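ATP-dependent helicase FUN30 (Saccharomyces cerevisiae S288c, PDB 5GN1) couples ATP hydrolysis to nucleosome remodelling as a SNF2-family helicase, promoting DNA end resection at double-strand breaks and heterochromatin organization. Local coordinates at residues 103-108 with 209-214; 188-193 with 275-280; 279-284 with 306-311. All coordinates share one frame; numbering follows the deposited sequence.

Interaction 1: 103-108 with 209-214; sequences LIMALR and SLFTQV
The Phe211 ring takes Met105 SD at its edge, in the ring plane, a Met-aromatic contact with the sulfur 5.0 Å from the ring centroid. The nearest ring atom to Met105 SD is Phe211 CE2, at 3.7 Å. The guanidinium of Arg108 meets the same ring differently: Phe211 CZ lies over one of its faces, 3.8 Å above the plane and offset toward the rim, while Leu210 CD1 sits at the guanidinium edge, 4.0 Å from Arg108 NH2. The two planes are 69° apart, far from a parallel stack. In this C-terminal part of the ATPase domain, helix 100-110 thus supplies sulfur and guanidinium, and the turn between strand 205-209 and helix 212-224 of the RecA-like lobe supplies the ring and the leucine. The CB of Met105 does not point at the turn, but its chain bends twice, at chi2 and chi3, and brings the thioether to the rim of Phe211. Arg108 is packed further by Ile315 and Ile319 of helix 315-322 and by Leu343, and has a long, weak ion pair with Asp341. No hydrogen bond crosses between the two segments, so the helix is held here by packing. The turn, by contrast, is fixed internally by an ST turn: Phe211, at the N-cap position, gives its backbone N to Ser209 OG at 3.0 Å, with an N-H...O angle of 163°.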
# COMPACT_ATOMS: atom_id res chain seq x y z
N LEU A 103 -9.65 11.61 -2.98
CA LEU A 103 -10.58 10.92 -2.10
C LEU A 103 -10.63 9.43 -2.42
O LEU A 103 -10.62 8.59 -1.51
CB LEU A 103 -11.98 11.53 -2.19
CG LEU A 103 -12.20 12.90 -1.55
CD1 LEU A 103 -13.55 13.46 -1.99
CD2 LEU A 103 -12.12 12.79 -0.04
N ILE A 104 -10.72 9.09 -3.71
CA ILE A 104 -10.58 7.70 -4.14
C ILE A 104 -9.25 7.12 -3.67
O ILE A 104 -9.17 5.95 -3.28
CB ILE A 104 -10.73 7.61 -5.68
CG1 ILE A 104 -12.16 7.96 -6.13
CG2 ILE A 104 -10.29 6.25 -6.21
CD1 ILE A 104 -13.23 7.27 -5.38
N MET A 105 -8.19 7.92 -3.71
CA MET A 105 -6.89 7.44 -3.26
C MET A 105 -6.93 7.12 -1.77
O MET A 105 -6.40 6.08 -1.34
CB MET A 105 -5.81 8.48 -3.55
CG MET A 105 -4.48 8.09 -2.96
SD MET A 105 -3.83 6.64 -3.83
CE MET A 105 -2.90 7.51 -5.10
N ALA A 106 -7.54 7.99 -0.97
CA ALA A 106 -7.64 7.75 0.46
C ALA A 106 -8.47 6.50 0.76
O ALA A 106 -8.13 5.75 1.68
CB ALA A 106 -8.25 8.98 1.14
N LEU A 107 -9.56 6.28 0.02
CA LEU A 107 -10.35 5.06 0.24
C LEU A 107 -9.52 3.82 -0.09
O LEU A 107 -9.61 2.80 0.62
CB LEU A 107 -11.63 5.07 -0.59
CG LEU A 107 -12.68 6.16 -0.29
CD1 LEU A 107 -13.78 6.12 -1.33
CD2 LEU A 107 -13.26 6.01 1.10
N ARG A 108 -8.74 3.87 -1.17
CA ARG A 108 -7.88 2.74 -1.52
C ARG A 108 -6.91 2.43 -0.39
O ARG A 108 -6.76 1.28 0.02
CB ARG A 108 -7.15 3.03 -2.83
CG ARG A 108 -8.11 3.10 -4.03
CD ARG A 108 -7.40 3.43 -5.34
NE ARG A 108 -6.35 2.47 -5.65
CZ ARG A 108 -5.43 2.65 -6.60
NH1 ARG A 108 -5.45 3.76 -7.33
NH2 ARG A 108 -4.49 1.74 -6.81
N SER A 209 2.78 -4.91 -4.90
CA SER A 209 1.93 -3.80 -4.50
C SER A 209 2.19 -2.60 -5.40
O SER A 209 3.31 -2.36 -5.84
CB SER A 209 2.15 -3.38 -3.04
OG SER A 209 1.32 -2.27 -2.72
N LEU A 210 1.13 -1.83 -5.64
CA LEU A 210 1.26 -0.57 -6.37
C LEU A 210 1.79 0.55 -5.49
O LEU A 210 2.06 1.64 -6.00
CB LEU A 210 -0.08 -0.15 -6.99
CG LEU A 210 -0.42 -0.81 -8.33
CD1 LEU A 210 -1.85 -0.50 -8.74
CD2 LEU A 210 0.55 -0.36 -9.41
N PHE A 211 1.94 0.31 -4.19
CA PHE A 211 2.29 1.34 -3.22
C PHE A 211 3.62 0.97 -2.58
O PHE A 211 3.71 -0.06 -1.90
CB PHE A 211 1.21 1.47 -2.14
CG PHE A 211 -0.12 1.95 -2.65
CD1 PHE A 211 -1.08 1.06 -3.09
CD2 PHE A 211 -0.41 3.32 -2.66
CE1 PHE A 211 -2.32 1.52 -3.56
CE2 PHE A 211 -1.64 3.78 -3.12
CZ PHE A 211 -2.60 2.89 -3.57
N THR A 212 4.64 1.81 -2.77
CA THR A 212 5.89 1.58 -2.05
C THR A 212 5.72 1.72 -0.55
O THR A 212 6.42 1.05 0.22
CB THR A 212 6.98 2.54 -2.54
OG1 THR A 212 6.48 3.88 -2.56
CG2 THR A 212 7.45 2.15 -3.94
N GLN A 213 4.78 2.57 -0.11
CA GLN A 213 4.48 2.68 1.32
C GLN A 213 3.99 1.36 1.90
O GLN A 213 4.26 1.03 3.06
CB GLN A 213 3.43 3.75 1.56
CG GLN A 213 3.85 5.19 1.31
CD GLN A 213 2.64 6.12 1.39
OE1 GLN A 213 1.73 6.05 0.55
NE2 GLN A 213 2.63 6.97 2.39
N VAL A 214 3.21 0.61 1.11
CA VAL A 214 2.80 -0.72 1.55
C VAL A 214 4.00 -1.66 1.65
O VAL A 214 4.11 -2.43 2.61
CB VAL A 214 1.70 -1.28 0.62
CG1 VAL A 214 1.51 -2.79 0.83
CG2 VAL A 214 0.38 -0.52 0.85

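Interaction 2: 188-193 with 275-280; sequences DALKKL and NVIIFD
Leu190 and Leu193, one helical turn apart on helix 185-200, close on the side chain of Ile277 from strand 275-278. This is helix-on-sheet packing in the RecA-like alpha/beta fold: the helix lies against one face of the parallel sheet, and the whole meeting is apolar. The end methyl of Ile277 does most of the touching, with CD1 3.6 Å from Leu193 CD2 and 3.7 Å from Leu190 CD1. Leu193 and Ile277 point at each other tip to tip; Leu190 passes Ile277 at a slant. With its CG1 beside the backbone N (chi1 -59°) and its chain extended beyond (chi2 178°), Ile277 sends CD1 straight out toward the helix, while CG2 stays nearer the strand, 4.2 Å from Leu190 CD1. The second branch of Leu190 turns to the aromatic side: CD2 comes within 4.2 Å of Phe279 CE1, approaching the ring obliquely. Ile207 and Leu218 also touch Leu190, and Thr307 touches Leu193, so neighbouring strands and helix 212-224 enclose the same patch. An alanine in place of Ile277 is likely to open a gap between the two leucines, since CD1 alone reaches both of them closely.

Polar bonds lie around this patch and not across it. The backbone of Ile277 pairs with Leu206 and Phe208 on strand 205-209, and Lys186 NZ, from the start of the same helix, bonds Phe279 O. Within the six-residue segments, then, nothing directional ties helix to strand: their fit rests on buried hydrocarbon surface and close methyl contacts, while the strand owes its alignment to backbone bonds in the sheet.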
# COMPACT_ATOMS: atom_id res chain seq x y z
N ASP A 188 -4.03 -9.80 8.18
CA ASP A 188 -4.65 -11.03 8.67
C ASP A 188 -4.77 -12.06 7.55
O ASP A 188 -4.37 -13.23 7.71
CB ASP A 188 -6.03 -10.74 9.27
CG ASP A 188 -5.94 -10.02 10.61
OD1 ASP A 188 -4.92 -10.17 11.32
OD2 ASP A 188 -6.92 -9.31 10.97
N ALA A 189 -5.31 -11.65 6.41
CA ALA A 189 -5.43 -12.55 5.27
C ALA A 189 -4.06 -12.99 4.77
O ALA A 189 -3.86 -14.17 4.44
CB ALA A 189 -6.22 -11.88 4.15
N LEU A 190 -3.10 -12.07 4.69
CA LEU A 190 -1.78 -12.40 4.14
C LEU A 190 -1.07 -13.43 5.00
O LEU A 190 -0.38 -14.32 4.49
CB LEU A 190 -0.94 -11.12 4.03
CG LEU A 190 0.51 -11.33 3.59
CD1 LEU A 190 0.56 -11.72 2.11
CD2 LEU A 190 1.33 -10.05 3.83
N LYS A 191 -1.20 -13.30 6.32
CA LYS A 191 -0.53 -14.19 7.26
C LYS A 191 -1.05 -15.61 7.12
O LYS A 191 -0.27 -16.58 7.16
CB LYS A 191 -0.72 -13.62 8.67
CG LYS A 191 -0.50 -14.50 9.85
CD LYS A 191 -1.00 -13.74 11.08
CE LYS A 191 -0.99 -14.60 12.34
NZ LYS A 191 0.40 -14.94 12.76
N LYS A 192 -2.36 -15.76 6.90
CA LYS A 192 -2.94 -17.07 6.66
C LYS A 192 -2.42 -17.67 5.35
O LYS A 192 -1.96 -18.82 5.32
CB LYS A 192 -4.46 -16.96 6.65
CG LYS A 192 -5.18 -18.25 6.31
CD LYS A 192 -6.68 -18.11 6.44
CE LYS A 192 -7.38 -19.40 6.02
NZ LYS A 192 -8.86 -19.31 6.21
N LEU A 193 -2.45 -16.89 4.28
CA LEU A 193 -1.99 -17.39 2.99
C LEU A 193 -0.49 -17.72 3.01
O LEU A 193 -0.07 -18.74 2.44
CB LEU A 193 -2.30 -16.38 1.90
CG LEU A 193 -2.08 -16.89 0.48
CD1 LEU A 193 -2.80 -18.23 0.25
CD2 LEU A 193 -2.53 -15.86 -0.54
N ASN A 275 3.99 -19.05 -6.58
CA ASN A 275 2.86 -18.37 -5.96
C ASN A 275 3.03 -16.87 -6.12
O ASN A 275 4.15 -16.35 -6.06
CB ASN A 275 2.72 -18.72 -4.49
CG ASN A 275 2.53 -20.21 -4.28
OD1 ASN A 275 1.41 -20.71 -4.28
ND2 ASN A 275 3.64 -20.92 -4.09
N VAL A 276 1.91 -16.19 -6.33
CA VAL A 276 1.90 -14.75 -6.52
C VAL A 276 0.74 -14.19 -5.70
O VAL A 276 -0.38 -14.68 -5.81
CB VAL A 276 1.77 -14.36 -8.01
CG1 VAL A 276 1.61 -12.84 -8.13
CG2 VAL A 276 2.99 -14.82 -8.80
N ILE A 277 1.02 -13.18 -4.87
CA ILE A 277 0.01 -12.49 -4.10
C ILE A 277 -0.03 -11.05 -4.60
O ILE A 277 1.00 -10.35 -4.56
CB ILE A 277 0.29 -12.54 -2.60
CG1 ILE A 277 0.35 -14.00 -2.13
CG2 ILE A 277 -0.78 -11.77 -1.84
CD1 ILE A 277 0.65 -14.12 -0.67
N ILE A 278 -1.19 -10.63 -5.09
CA ILE A 278 -1.42 -9.25 -5.51
C ILE A 278 -2.00 -8.56 -4.29
O ILE A 278 -3.16 -8.78 -3.93
CB ILE A 278 -2.36 -9.18 -6.71
CG1 ILE A 278 -1.86 -10.05 -7.86
CG2 ILE A 278 -2.52 -7.74 -7.20
CD1 ILE A 278 -0.58 -9.56 -8.44
N PHE A 279 -1.17 -7.76 -3.60
CA PHE A 279 -1.65 -7.19 -2.34
C PHE A 279 -2.75 -6.17 -2.60
O PHE A 279 -3.67 -6.03 -1.79
CB PHE A 279 -0.50 -6.57 -1.57
CG PHE A 279 -0.83 -6.25 -0.13
CD1 PHE A 279 -0.71 -7.22 0.86
CD2 PHE A 279 -1.24 -4.97 0.23
CE1 PHE A 279 -1.02 -6.92 2.18
CE2 PHE A 279 -1.52 -4.66 1.56
CZ PHE A 279 -1.41 -5.64 2.53
N ASP A 280 -2.68 -5.49 -3.74
CA ASP A 280 -3.69 -4.49 -4.10
C ASP A 280 -3.73 -4.44 -5.62
O ASP A 280 -2.68 -4.40 -6.27
CB ASP A 280 -3.36 -3.12 -3.49
CG ASP A 280 -1.91 -2.70 -3.73
OD1 ASP A 280 -1.62 -2.15 -4.82
OD2 ASP A 280 -1.05 -2.95 -2.83

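Interaction 3: 279-284 with 306-311; sequences FDQSFN and ITTLIT
Leu309, Phe279 and Gln281 bury most of the surface here, where the chain leaves strand 275-278 and runs on beside strand 304-311. Leu309 faces the loop and meets it twice: its CB packs on Phe279 O at 3.7 Å, and its CD1 lies 3.7 Å from CD1 of the Phe279 ring, meeting the ring obliquely. The CB of Phe279 points away from the strand, but with CG anti to the backbone N (chi1 -166°) the ring swings its CD1 side back to Leu309, while Val214 and Leu218 of helix 212-224 pack on it too.

Gln281 is the loop residue that turns toward the strand. Its CB rests on Thr308 CG2 at 4.0 Å, and with CG between the backbone N and the carbonyl carbon (chi1 67°) the extended chain carries the amide end past Ile310 CD1. Its backbone is joined to the strand by water: Gln281 N donates to water 1 over 2.9 Å, and that water donates in turn to Leu309 O at 3.0 Å. Lys186 NZ also bonds Leu309 O, so helix 185-200 reaches the strand as well as the loop.

Farther along, an ST turn, Asn284 N to Ser282 OG at 3.1 Å, prepares the start of helix 285-292, whose His286 N is capped by Asn284 OD1. That helix leads into the QxxxRxxR sequence of helicase motif VI. The direct strand pairing has given way here to a water and a lysine, and these, together with the apolar contacts of Phe279 and Leu309, keep the diverging loop joined to strand 304-311 without a direct hydrogen bond between the segments.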
# COMPACT_ATOMS: atom_id res chain seq x y z
N PHE A 279 -1.17 -7.76 -3.60
CA PHE A 279 -1.65 -7.19 -2.34
C PHE A 279 -2.75 -6.17 -2.60
O PHE A 279 -3.67 -6.03 -1.79
CB PHE A 279 -0.50 -6.57 -1.57
CG PHE A 279 -0.83 -6.25 -0.13
CD1 PHE A 279 -0.71 -7.22 0.86
CD2 PHE A 279 -1.24 -4.97 0.23
CE1 PHE A 279 -1.02 -6.92 2.18
CE2 PHE A 279 -1.52 -4.66 1.56
CZ PHE A 279 -1.41 -5.64 2.53
N ASP A 280 -2.68 -5.49 -3.74
CA ASP A 280 -3.69 -4.49 -4.10
C ASP A 280 -3.73 -4.44 -5.62
O ASP A 280 -2.68 -4.40 -6.27
CB ASP A 280 -3.36 -3.12 -3.49
CG ASP A 280 -1.91 -2.70 -3.73
OD1 ASP A 280 -1.62 -2.15 -4.82
OD2 ASP A 280 -1.05 -2.95 -2.83
N GLN A 281 -4.93 -4.50 -6.18
CA GLN A 281 -4.97 -4.69 -7.61
C GLN A 281 -4.79 -3.37 -8.35
O GLN A 281 -4.96 -2.29 -7.80
CB GLN A 281 -6.29 -5.36 -8.02
CG GLN A 281 -7.50 -4.50 -7.81
CD GLN A 281 -8.79 -5.29 -7.88
OE1 GLN A 281 -9.68 -5.12 -7.03
NE2 GLN A 281 -8.90 -6.18 -8.87
N SER A 282 -4.40 -3.49 -9.61
CA SER A 282 -4.32 -2.36 -10.51
C SER A 282 -5.65 -2.18 -11.24
O SER A 282 -6.39 -3.15 -11.48
CB SER A 282 -3.19 -2.57 -11.52
OG SER A 282 -3.19 -1.55 -12.50
N PHE A 283 -5.95 -0.93 -11.60
CA PHE A 283 -7.13 -0.68 -12.42
C PHE A 283 -6.94 -1.16 -13.85
O PHE A 283 -7.94 -1.33 -14.56
CB PHE A 283 -7.49 0.81 -12.41
CG PHE A 283 -8.83 1.12 -13.06
CD1 PHE A 283 -10.01 0.92 -12.36
CD2 PHE A 283 -8.90 1.63 -14.35
CE1 PHE A 283 -11.25 1.21 -12.94
CE2 PHE A 283 -10.12 1.92 -14.94
CZ PHE A 283 -11.30 1.70 -14.23
N ASN A 284 -5.70 -1.39 -14.28
CA ASN A 284 -5.43 -2.03 -15.56
C ASN A 284 -5.01 -3.47 -15.33
O ASN A 284 -3.90 -3.71 -14.83
CB ASN A 284 -4.34 -1.27 -16.33
CG ASN A 284 -4.08 -1.85 -17.72
OD1 ASN A 284 -4.75 -2.80 -18.14
ND2 ASN A 284 -3.12 -1.27 -18.44
N ILE A 306 -2.13 -17.61 -8.24
CA ILE A 306 -2.13 -16.16 -8.08
C ILE A 306 -3.35 -15.77 -7.26
O ILE A 306 -4.47 -16.18 -7.58
CB ILE A 306 -2.12 -15.45 -9.45
CG1 ILE A 306 -0.86 -15.82 -10.23
CG2 ILE A 306 -2.24 -13.94 -9.30
CD1 ILE A 306 -1.15 -16.27 -11.61
N THR A 307 -3.14 -15.01 -6.19
CA THR A 307 -4.23 -14.61 -5.30
C THR A 307 -4.24 -13.09 -5.16
O THR A 307 -3.22 -12.50 -4.79
CB THR A 307 -4.09 -15.29 -3.93
OG1 THR A 307 -4.13 -16.72 -4.10
CG2 THR A 307 -5.24 -14.86 -2.99
N THR A 308 -5.38 -12.48 -5.44
CA THR A 308 -5.56 -11.04 -5.26
C THR A 308 -6.36 -10.79 -3.99
O THR A 308 -7.43 -11.38 -3.81
CB THR A 308 -6.27 -10.42 -6.47
OG1 THR A 308 -5.48 -10.64 -7.63
CG2 THR A 308 -6.45 -8.91 -6.26
N LEU A 309 -5.81 -9.97 -3.10
CA LEU A 309 -6.47 -9.62 -1.85
C LEU A 309 -7.45 -8.49 -2.10
O LEU A 309 -7.07 -7.46 -2.67
CB LEU A 309 -5.44 -9.17 -0.81
CG LEU A 309 -4.33 -10.17 -0.49
CD1 LEU A 309 -3.49 -9.67 0.68
CD2 LEU A 309 -4.95 -11.51 -0.19
N ILE A 310 -8.69 -8.67 -1.68
CA ILE A 310 -9.75 -7.70 -1.93
C ILE A 310 -10.51 -7.47 -0.63
O ILE A 310 -11.09 -8.41 -0.07
CB ILE A 310 -10.71 -8.17 -3.03
CG1 ILE A 310 -9.97 -8.23 -4.36
CG2 ILE A 310 -11.93 -7.22 -3.12
CD1 ILE A 310 -10.87 -8.36 -5.58
N THR A 311 -10.51 -6.22 -0.15
CA THR A 311 -11.27 -5.88 1.03
C THR A 311 -12.75 -5.74 0.67
O THR A 311 -13.12 -4.99 -0.24
CB THR A 311 -10.75 -4.59 1.66
OG1 THR A 311 -9.44 -4.84 2.20
CG2 THR A 311 -11.68 -4.14 2.78
O HOH W 1 -7.09 -5.05 -4.40

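Interaction 1 stands somewhat apart, its centre about 16 Å from that of interaction 2 and about 12 Å from that of interaction 3; the latter two lie about 9 Å apart. Interactions 2 and 3 share Phe279 and Asp280 and use neighbouring strands, 275-278 and 304-311, of one parallel sheet. Along the chain, interactions 1 and 2 interleave, whereas interaction 3 opens after interaction 1 closes. Asp280 connects all three: OD2 hydrogen-bonds Ser209 OG and OD1 hydrogen-bonds Leu210 N. The C-terminal RecA-like lobe is thus packed around its sheet by interactions 2 and 3, while interaction 1 joins helix 100-110, from the earlier, SNF2-related part of the chain, to that lobe.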